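Local coordinates for EIAV protease (Equine infectious anemia virus, PDB 1FMB) that cleaves the viral polyprotein as a retroviral aspartic protease, active as a homodimer whose two subunits together form one active site, at the interface of chains A and B. Sequence-based numbering; all coordinates share one arbitrary frame. Chains: chain A/B, EIAV protease.

The interface of chains A and B. Residues chain A 5-9; chain B 26, 29, 92.
A:Arg8 reaches across the dimer interface and grips B:Asp29 side-on with two hydrogen bonds, the NH2 one also a salt bridge. A:Arg8 NE donates to B:Asp29 OD1 at 2.9 Å and A:Arg8 NH2 to B:Asp29 OD2 at 2.7 Å, each carboxylate oxygen using its syn lone pair. The guanidinium and carboxylate planes lie nearly coplanar, 25° apart, and an extended chain from CG to NE carries the charged end of A:Arg8 out to its partner.

B:Arg92 braces this pair from the second subunit's own side. B:Arg92 NH2 forms a charged hydrogen bond with B:Asp29 OD1 at 2.9 Å, from well above the carboxylate plane, so that oxygen accepts from both arginines. The shared carboxylate probably offsets the like charges of the two guanidinium groups, which stand almost perpendicular. At another point on its edge, B:Arg92 NH1 donates to the backbone carbonyl A:Leu5 O at 3.0 Å, above the carbonyl plane. A bend at chi3 (-63°) turns the guanidinium so that one face lies under A:Arg8 N, which sits over its centre.

Apolar contacts flank the polar network: A:Leu5 CD2 meets the B:Thr26 methyl CG2 at 3.9 Å, and A:Pro9 CD packs on B:Arg92 CD at 3.8 Å.

The chain A loop 5-9, leading into strand 10-15, thus ties the N-terminal segment of one subunit to the start of chain B helix 92-97 and the active-site loop, whose Asp-Thr-Gly motif includes B:Thr26, and presumably steadies the active dimer. Two-fold symmetry repeats the contact with the chains exchanged.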
# COMPACT_ATOMS: atom_id res chain seq x y z
N LEU A 5 -0.69 12.58 3.13
CA LEU A 5 0.21 11.50 3.56
C LEU A 5 1.14 11.73 4.70
O LEU A 5 1.97 10.87 5.03
CB LEU A 5 0.90 10.85 2.32
CG LEU A 5 -0.01 10.59 1.12
CD1 LEU A 5 0.74 10.23 -0.17
CD2 LEU A 5 -1.05 9.55 1.44
N GLU A 6 0.91 12.80 5.50
CA GLU A 6 1.61 13.01 6.76
C GLU A 6 1.16 11.91 7.76
O GLU A 6 1.95 11.54 8.62
CB GLU A 6 1.14 14.29 7.44
CG GLU A 6 1.91 15.42 6.74
CD GLU A 6 1.13 16.70 7.08
OE1 GLU A 6 0.03 16.52 7.66
OE2 GLU A 6 1.70 17.74 6.71
N LYS A 7 -0.06 11.44 7.59
CA LYS A 7 -0.55 10.35 8.46
C LYS A 7 -1.09 9.24 7.58
O LYS A 7 -1.22 9.39 6.33
CB LYS A 7 -1.56 10.91 9.47
CG LYS A 7 -0.73 11.69 10.51
CD LYS A 7 -1.58 11.83 11.76
CE LYS A 7 -0.73 12.24 12.96
NZ LYS A 7 -1.63 12.83 14.01
N ARG A 8 -1.32 8.02 8.14
CA ARG A 8 -1.83 7.00 7.18
C ARG A 8 -3.21 7.50 6.72
O ARG A 8 -3.96 8.00 7.59
CB ARG A 8 -2.05 5.71 8.00
CG ARG A 8 -0.74 5.18 8.60
CD ARG A 8 -0.90 3.78 9.18
NE ARG A 8 0.34 3.32 9.79
CZ ARG A 8 0.61 3.05 11.05
NH1 ARG A 8 -0.38 3.28 11.94
NH2 ARG A 8 1.79 2.56 11.38
N PRO A 9 -3.55 7.31 5.48
CA PRO A 9 -4.83 7.78 4.93
C PRO A 9 -5.93 6.77 5.29
O PRO A 9 -6.16 5.70 4.71
CB PRO A 9 -4.52 7.84 3.42
CG PRO A 9 -3.43 6.84 3.20
CD PRO A 9 -2.62 6.73 4.46
N THR B 26 0.53 4.30 -0.91
CA THR B 26 -0.01 5.04 0.28
C THR B 26 -0.16 4.14 1.51
O THR B 26 -0.36 4.74 2.59
CB THR B 26 -1.36 5.71 0.01
OG1 THR B 26 -2.31 4.69 -0.39
CG2 THR B 26 -1.25 6.64 -1.20
N ASP B 29 4.29 2.89 5.35
CA ASP B 29 4.74 4.04 6.13
C ASP B 29 6.10 4.58 5.73
O ASP B 29 6.36 5.77 5.89
CB ASP B 29 4.90 3.72 7.62
CG ASP B 29 3.60 3.37 8.31
OD1 ASP B 29 2.48 3.64 7.82
OD2 ASP B 29 3.74 2.90 9.47
N ARG B 92 4.97 6.67 2.22
CA ARG B 92 4.52 8.01 2.63
C ARG B 92 5.63 8.99 2.95
O ARG B 92 5.45 10.19 2.71
CB ARG B 92 3.48 7.89 3.78
CG ARG B 92 2.15 7.21 3.32
CD ARG B 92 1.12 7.41 4.48
NE ARG B 92 1.50 6.76 5.72
CZ ARG B 92 2.09 7.28 6.79
NH1 ARG B 92 2.38 8.60 6.89
NH2 ARG B 92 2.42 6.56 7.87